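PDB 4JWH: tRNA (guanine(9)-N1)-methyltransferase from Schizosaccharomyces pombe, which transfers a methyl group from S-adenosyl-L-methionine to N1 of guanosine 9 in cytoplasmic tRNA, releasing S-adenosyl-L-homocysteine. Local coordinates for residues Thr129-Ala134 with Leu252-Val257; Ala236-Asp241 with Glu259-Trp264. All blocks are in the same frame, centred on the assembly; numbering follows the deposited sequence. Where two conformers were deposited one is given.

Contact 1: residues Thr129-Ala134 with Leu252-Val257. With SAH (S-adenosyl-L-homocysteine), chain C.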
loop_
_atom_site.group_PDB
_atom_site.type_symbol
_atom_site.label_atom_id
_atom_site.label_comp_id
_atom_site.label_asym_id
_atom_site.label_seq_id
_atom_site.Cartn_x
_atom_site.Cartn_y
_atom_site.Cartn_z
ATOM N N THR A 129 -5.791 -7.185 -4.948
ATOM C CA THR A 129 -5.461 -8.611 -5.142
ATOM C C THR A 129 -3.957 -8.810 -5.422
ATOM O O THR A 129 -3.331 -9.715 -4.862
ATOM C CB THR A 129 -6.308 -9.201 -6.290
ATOM O OG1 THR A 129 -7.700 -9.032 -5.992
ATOM C CG2 THR A 129 -5.997 -10.691 -6.528
ATOM N N ARG A 130 -3.373 -7.947 -6.261
ATOM C CA ARG A 130 -1.934 -8.036 -6.545
ATOM C C ARG A 130 -1.104 -7.793 -5.284
ATOM O O ARG A 130 -0.058 -8.411 -5.122
ATOM C CB ARG A 130 -1.494 -7.118 -7.710
ATOM C CG ARG A 130 -1.503 -7.827 -9.089
ATOM C CD ARG A 130 -0.714 -7.091 -10.181
ATOM N NE ARG A 130 -1.570 -6.473 -11.197
ATOM C CZ ARG A 130 -1.101 -5.880 -12.295
ATOM N NH1 ARG A 130 0.204 -5.838 -12.520
ATOM N NH2 ARG A 130 -1.928 -5.333 -13.172
ATOM N N CYS A 131 -1.580 -6.923 -4.382
ATOM C CA CYS A 131 -0.857 -6.667 -3.102
ATOM C C CYS A 131 -0.833 -7.950 -2.266
ATOM O O CYS A 131 0.219 -8.341 -1.741
ATOM C CB CYS A 131 -1.484 -5.543 -2.264
ATOM S SG CYS A 131 -1.368 -3.829 -2.960
ATOM N N HIS A 132 -1.991 -8.590 -2.133
ATOM C CA HIS A 132 -2.009 -9.899 -1.462
ATOM C C HIS A 132 -1.095 -10.924 -2.145
ATOM O O HIS A 132 -0.343 -11.634 -1.477
ATOM C CB HIS A 132 -3.431 -10.452 -1.357
ATOM C CG HIS A 132 -3.475 -11.854 -0.851
ATOM N ND1 HIS A 132 -3.778 -12.927 -1.664
ATOM C CD2 HIS A 132 -3.206 -12.368 0.376
ATOM C CE1 HIS A 132 -3.726 -14.039 -0.949
ATOM N NE2 HIS A 132 -3.394 -13.728 0.292
ATOM N N SER A 133 -1.123 -11.003 -3.477
ATOM C CA SER A 133 -0.327 -12.054 -4.158
ATOM C C SER A 133 1.171 -11.784 -3.993
ATOM O O SER A 133 1.946 -12.698 -3.743
ATOM C CB SER A 133 -0.695 -12.166 -5.646
ATOM O OG SER A 133 -2.112 -12.136 -5.780
ATOM N N ALA A 134 1.565 -10.521 -4.141
ATOM C CA ALA A 134 2.967 -10.117 -3.944
ATOM C C ALA A 134 3.400 -10.373 -2.485
ATOM O O ALA A 134 4.494 -10.871 -2.225
ATOM C CB ALA A 134 3.143 -8.659 -4.324
ATOM N N LEU A 252 2.949 6.309 -8.479
ATOM C CA LEU A 252 2.837 4.903 -8.842
ATOM C C LEU A 252 1.469 4.361 -8.420
ATOM O O LEU A 252 0.742 5.029 -7.683
ATOM C CB LEU A 252 3.972 4.118 -8.192
ATOM C CG LEU A 252 5.409 4.598 -8.462
ATOM C CD1 LEU A 252 6.387 3.801 -7.633
ATOM C CD2 LEU A 252 5.762 4.491 -9.934
ATOM N N THR A 253 1.128 3.165 -8.887
ATOM C CA THR A 253 -0.150 2.564 -8.546
ATOM C C THR A 253 -0.050 1.964 -7.126
ATOM O O THR A 253 1.060 1.775 -6.593
ATOM C CB THR A 253 -0.554 1.447 -9.533
ATOM O OG1 THR A 253 0.330 0.329 -9.379
ATOM C CG2 THR A 253 -0.552 1.943 -11.006
ATOM N N VAL A 254 -1.207 1.664 -6.533
ATOM C CA VAL A 254 -1.258 1.012 -5.217
ATOM C C VAL A 254 -0.343 -0.221 -5.185
ATOM O O VAL A 254 0.514 -0.344 -4.309
ATOM C CB VAL A 254 -2.697 0.621 -4.836
ATOM C CG1 VAL A 254 -2.709 -0.206 -3.539
ATOM C CG2 VAL A 254 -3.599 1.876 -4.726
ATOM N N ASN A 255 -0.490 -1.112 -6.166
ATOM C CA ASN A 255 0.296 -2.350 -6.143
ATOM C C ASN A 255 1.765 -2.107 -6.447
ATOM O O ASN A 255 2.606 -2.824 -5.947
ATOM C CB ASN A 255 -0.243 -3.439 -7.094
ATOM C CG ASN A 255 -0.110 -3.043 -8.551
ATOM O OD1 ASN A 255 -0.855 -2.201 -9.016
ATOM N ND2 ASN A 255 0.906 -3.580 -9.246
ATOM N N GLN A 256 2.082 -1.125 -7.275
ATOM C CA GLN A 256 3.505 -0.824 -7.533
ATOM C C GLN A 256 4.210 -0.379 -6.247
ATOM O O GLN A 256 5.339 -0.788 -5.947
ATOM C CB GLN A 256 3.668 0.231 -8.632
ATOM C CG GLN A 256 3.468 -0.335 -10.046
ATOM C CD GLN A 256 3.498 0.745 -11.112
ATOM O OE1 GLN A 256 3.040 1.865 -10.881
ATOM N NE2 GLN A 256 4.043 0.412 -12.292
ATOM N N VAL A 257 3.534 0.452 -5.475
ATOM C CA VAL A 257 4.115 0.970 -4.236
ATOM C C VAL A 257 4.262 -0.187 -3.262
ATOM O O VAL A 257 5.311 -0.386 -2.676
ATOM C CB VAL A 257 3.188 2.063 -3.633
ATOM C CG1 VAL A 257 3.609 2.398 -2.200
ATOM C CG2 VAL A 257 3.253 3.310 -4.517
HETATM N N SAH C . -3.731 11.690 -5.819
HETATM C CA SAH C . -3.677 10.458 -5.047
HETATM C CB SAH C . -3.218 9.350 -6.032
HETATM C CG SAH C . -2.272 8.419 -5.397
HETATM S SD SAH C . -1.641 6.952 -6.114
HETATM C C SAH C . -2.937 10.765 -3.752
HETATM O O SAH C . -2.236 10.019 -3.137
HETATM O OXT SAH C . -3.096 11.830 -3.234
HETATM C "C5'" SAH C . -2.060 5.772 -4.895
HETATM C "C4'" SAH C . -1.172 5.668 -3.660
HETATM O "O4'" SAH C . 0.105 5.187 -3.944
HETATM C "C3'" SAH C . -0.950 6.948 -2.845
HETATM O "O3'" SAH C . -2.019 7.242 -1.994
HETATM C "C2'" SAH C . 0.323 6.687 -2.118
HETATM O "O2'" SAH C . 0.018 6.010 -0.942
HETATM C "C1'" SAH C . 1.039 5.805 -3.107
HETATM N N9 SAH C . 2.085 6.509 -3.869
HETATM C C8 SAH C . 2.121 6.677 -5.160
HETATM N N7 SAH C . 3.212 7.277 -5.557
HETATM C C5 SAH C . 3.929 7.474 -4.494
HETATM C C6 SAH C . 5.227 8.072 -4.179
HETATM N N6 SAH C . 5.968 8.583 -5.128
HETATM N N1 SAH C . 5.614 8.084 -2.927
HETATM C C2 SAH C . 4.870 7.568 -1.965
HETATM N N3 SAH C . 3.693 7.032 -2.164
HETATM C C4 SAH C . 3.176 6.948 -3.384
#
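Cys-131 and Arg-130 of helix 118-137 pack against Asn-255 and Val-254 in the first turn of helix 254-267, a buried helix-helix contact close to the centre of the molecule with no hydrogen bond across it. The helices come close here: the CA atoms of Cys-131 and Asn-255 are 5.4 Å apart. SG of Cys-131 sits beside its own backbone N (chi1 -68°) and reaches over to CG1 of Val-254 at 3.9 Å, with CA of Asn-255 equally near. Next to it, CB of Arg-130 meets CB of Asn-255 at 3.9 Å; the arginine was modelled in two conformations, and its course past the amide is uncertain.

Asn-255 has its CG between backbone N and carbonyl carbon (chi1 66°), which sets the amide back over the helix start, close to Thr-253. There OD1 accepts a hydrogen bond from OG1 of Thr-253 (2.8 Å), the donor standing well above the carbonyl plane and not on a lone pair, while ND2 is hydrogen-bonded to Glu-259 one turn on. With an alanine in place of Asn-255 the CB contact would remain, but the Thr-253 hydroxyl and Glu-259 would probably both lose a hydrogen-bond partner.

Thr-253 OG1 also accepts from Gln-256 N (3.1 Å), and Gln-256 OE1 returns the bond by taking Thr-253 N on a lone pair in the carbonyl plane, nearly straight at 172°. Just ahead of this cap, Leu-252 N donates to N7 of the SAH adenine (3.1 Å), and CG2 of Val-257 lies against N9. The reciprocal pair is a capping box, starting the helix at the cofactor pocket of this SPOUT methyltransferase.

Contact 2: residues Ala236-Asp241 with Glu259-Trp264. With SAH (S-adenosyl-L-homocysteine), chain C.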
loop_
_atom_site.group_PDB
_atom_site.type_symbol
_atom_site.label_atom_id
_atom_site.label_comp_id
_atom_site.label_asym_id
_atom_site.label_seq_id
_atom_site.Cartn_x
_atom_site.Cartn_y
_atom_site.Cartn_z
ATOM N N ALA A 236 5.519 10.658 3.854
ATOM C CA ALA A 236 6.827 10.421 3.244
ATOM C C ALA A 236 6.602 9.957 1.820
ATOM O O ALA A 236 5.688 9.132 1.556
ATOM C CB ALA A 236 7.589 9.359 4.013
ATOM N N LYS A 237 7.414 10.471 0.894
ATOM C CA LYS A 237 7.426 9.962 -0.468
ATOM C C LYS A 237 8.559 8.976 -0.680
ATOM O O LYS A 237 9.574 9.030 0.007
ATOM C CB LYS A 237 7.554 11.099 -1.470
ATOM C CG LYS A 237 8.901 11.788 -1.425
ATOM C CD LYS A 237 8.862 13.007 -2.290
ATOM C CE LYS A 237 9.954 14.018 -1.881
ATOM N NZ LYS A 237 10.387 14.593 -3.179
ATOM N N LEU A 238 8.382 8.085 -1.648
ATOM C CA LEU A 238 9.397 7.123 -2.025
ATOM C C LEU A 238 10.635 7.860 -2.559
ATOM O O LEU A 238 10.494 8.920 -3.200
ATOM C CB LEU A 238 8.862 6.166 -3.096
ATOM C CG LEU A 238 7.837 5.119 -2.622
ATOM C CD1 LEU A 238 7.328 4.314 -3.790
ATOM C CD2 LEU A 238 8.464 4.205 -1.584
ATOM N N PRO A 239 11.840 7.314 -2.295
ATOM C CA PRO A 239 13.070 7.997 -2.753
ATOM C C PRO A 239 13.314 7.767 -4.252
ATOM O O PRO A 239 14.369 7.282 -4.672
ATOM C CB PRO A 239 14.163 7.372 -1.885
ATOM C CG PRO A 239 13.648 5.987 -1.554
ATOM C CD PRO A 239 12.132 6.075 -1.545
ATOM N N ILE A 240 12.316 8.113 -5.043
ATOM C CA ILE A 240 12.294 7.783 -6.461
ATOM C C ILE A 240 13.338 8.613 -7.203
ATOM O O ILE A 240 14.203 8.055 -7.884
ATOM C CB ILE A 240 10.884 7.977 -7.050
ATOM C CG1 ILE A 240 10.020 6.766 -6.742
ATOM C CG2 ILE A 240 10.946 8.171 -8.541
ATOM C CD1 ILE A 240 8.660 6.812 -7.380
ATOM N N ASP A 241 13.268 9.931 -7.056
ATOM C CA ASP A 241 14.322 10.799 -7.570
ATOM C C ASP A 241 15.622 10.320 -6.917
ATOM O O ASP A 241 15.605 9.905 -5.754
ATOM C CB ASP A 241 14.030 12.263 -7.214
ATOM N N GLU A 259 4.550 -3.418 -3.900
ATOM C CA GLU A 259 5.603 -4.281 -4.406
ATOM C C GLU A 259 6.993 -3.700 -4.130
ATOM O O GLU A 259 7.951 -4.431 -3.777
ATOM C CB GLU A 259 5.400 -4.520 -5.913
ATOM C CG GLU A 259 4.179 -5.386 -6.264
ATOM C CD GLU A 259 3.785 -5.228 -7.738
ATOM O OE1 GLU A 259 2.726 -5.728 -8.132
ATOM O OE2 GLU A 259 4.531 -4.544 -8.499
ATOM N N ILE A 260 7.128 -2.383 -4.304
ATOM C CA ILE A 260 8.412 -1.743 -4.027
ATOM C C ILE A 260 8.785 -1.857 -2.535
ATOM O O ILE A 260 9.918 -2.199 -2.207
ATOM C CB ILE A 260 8.419 -0.280 -4.514
ATOM C CG1 ILE A 260 8.533 -0.224 -6.063
ATOM C CG2 ILE A 260 9.502 0.582 -3.782
ATOM C CD1 ILE A 260 7.997 1.127 -6.553
ATOM N N LEU A 261 7.833 -1.583 -1.644
ATOM C CA LEU A 261 8.072 -1.707 -0.194
ATOM C C LEU A 261 8.520 -3.112 0.149
ATOM O O LEU A 261 9.501 -3.295 0.861
ATOM C CB LEU A 261 6.827 -1.352 0.613
ATOM C CG LEU A 261 6.261 0.058 0.365
ATOM C CD1 LEU A 261 4.954 0.202 1.176
ATOM C CD2 LEU A 261 7.297 1.106 0.807
ATOM N N SER A 262 7.810 -4.095 -0.375
ATOM C CA SER A 262 8.052 -5.490 -0.081
ATOM C C SER A 262 9.438 -5.913 -0.572
ATOM O O SER A 262 10.185 -6.625 0.130
ATOM C CB SER A 262 6.932 -6.323 -0.731
ATOM O OG SER A 262 7.060 -7.704 -0.437
ATOM N N LEU A 263 9.814 -5.425 -1.752
ATOM C CA LEU A 263 11.137 -5.725 -2.284
ATOM C C LEU A 263 12.260 -5.033 -1.512
ATOM O O LEU A 263 13.383 -5.551 -1.399
ATOM C CB LEU A 263 11.205 -5.437 -3.780
ATOM C CG LEU A 263 10.448 -6.499 -4.616
ATOM C CD1 LEU A 263 10.407 -6.137 -6.117
ATOM C CD2 LEU A 263 11.008 -7.873 -4.441
ATOM N N TRP A 264 11.967 -3.868 -0.954
ATOM C CA TRP A 264 12.944 -3.220 -0.114
ATOM C C TRP A 264 13.226 -4.087 1.115
ATOM O O TRP A 264 14.380 -4.230 1.512
ATOM C CB TRP A 264 12.535 -1.805 0.311
ATOM C CG TRP A 264 13.712 -1.122 0.990
ATOM C CD1 TRP A 264 14.708 -0.424 0.387
ATOM C CD2 TRP A 264 14.013 -1.123 2.401
ATOM N NE1 TRP A 264 15.627 0.017 1.331
ATOM C CE2 TRP A 264 15.214 -0.392 2.575
ATOM C CE3 TRP A 264 13.382 -1.673 3.528
ATOM C CZ2 TRP A 264 15.807 -0.201 3.838
ATOM C CZ3 TRP A 264 13.962 -1.489 4.778
ATOM C CH2 TRP A 264 15.164 -0.752 4.927
HETATM N N SAH C . -3.731 11.690 -5.819
HETATM C CA SAH C . -3.677 10.458 -5.047
HETATM C CB SAH C . -3.218 9.350 -6.032
HETATM C CG SAH C . -2.272 8.419 -5.397
HETATM S SD SAH C . -1.641 6.952 -6.114
HETATM C C SAH C . -2.937 10.765 -3.752
HETATM O O SAH C . -2.236 10.019 -3.137
HETATM O OXT SAH C . -3.096 11.830 -3.234
HETATM C "C5'" SAH C . -2.060 5.772 -4.895
HETATM C "C4'" SAH C . -1.172 5.668 -3.660
HETATM O "O4'" SAH C . 0.105 5.187 -3.944
HETATM C "C3'" SAH C . -0.950 6.948 -2.845
HETATM O "O3'" SAH C . -2.019 7.242 -1.994
HETATM C "C2'" SAH C . 0.323 6.687 -2.118
HETATM O "O2'" SAH C . 0.018 6.010 -0.942
HETATM C "C1'" SAH C . 1.039 5.805 -3.107
HETATM N N9 SAH C . 2.085 6.509 -3.869
HETATM C C8 SAH C . 2.121 6.677 -5.160
HETATM N N7 SAH C . 3.212 7.277 -5.557
HETATM C C5 SAH C . 3.929 7.474 -4.494
HETATM C C6 SAH C . 5.227 8.072 -4.179
HETATM N N6 SAH C . 5.968 8.583 -5.128
HETATM N N1 SAH C . 5.614 8.084 -2.927
HETATM C C2 SAH C . 4.870 7.568 -1.965
HETATM N N3 SAH C . 3.693 7.032 -2.164
HETATM C C4 SAH C . 3.176 6.948 -3.384
#
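The loop of residues 236-241, leaving the edge strand 234-236, passes helix residues 259-264 at a distance: the closest CA atoms, those of Leu-238 and Leu-261, are 9.1 Å apart, and side chains alone bridge the interval. The loop turns sharply at Pro-239, the centre of an inverse gamma turn closed by a weak bond from Ile-240 N to Leu-238 O. On the helix, Leu-263 N and Trp-264 N return to the carbonyls of Glu-259 and Ile-260 in regular fashion.

Leu-238 carries the contact from the loop side. Its CG stands beside the backbone N (chi1 -73°), on the side of the helix, and the two methyls at its end each meet a different residue. CD2 meets CD2 of Leu-261 at 4.1 Å, the two side chains crossing at a slant, and CD1 meets CD1 of Ile-260 at 4.3 Å. Leu-261 reaches it with the end of its chain and also touches Leu-192 of strand 189-192; Ile-260 is flanked by Val-277 of helix 270-277.

The same leucine serves the ligand with its backbone. Leu-238 N donates to N1 of the SAH adenine at 3.0 Å, an almost straight bond (173°), and its CG lies 3.7 Å from that N1. Further along the loop, CD1 of Ile-240 comes within 3.9 Å of the amino nitrogen N6, adding an apolar neighbour at the adenine.

Across the two segments the contact is thus wholly apolar, made of buried methyl groups; no hydrogen bond joins them, and the N-H of Leu-238 is spent on the ligand. Burial of these methyls probably holds the loop on the helix, while the backbone N-H reads an acceptor that unprotonated adenine offers at N1.

In the fold
Helix 254-267 serves both contacts: its first turn meets helix 118-137 in contact 1, its next turns meet the loop 236-241 in contact 2, and the centres lie about 12 Å apart. Leu-252 joins them, its CD1 packing on CD1 of Ile-240 (3.8 Å) and CD1 of Leu-238 (4.0 Å) and also meeting the end of Ile-260. Both contacts also border SAH, with residues 252-257 and 236-241 holding different nitrogens of its adenine. The side chain of Val-254 is about 8 Å from that of Asp-216, the proton acceptor, whose OD2 is hydrogen-bonded to SAH; the helix start thus lies at the pocket and not far from the catalytic residue.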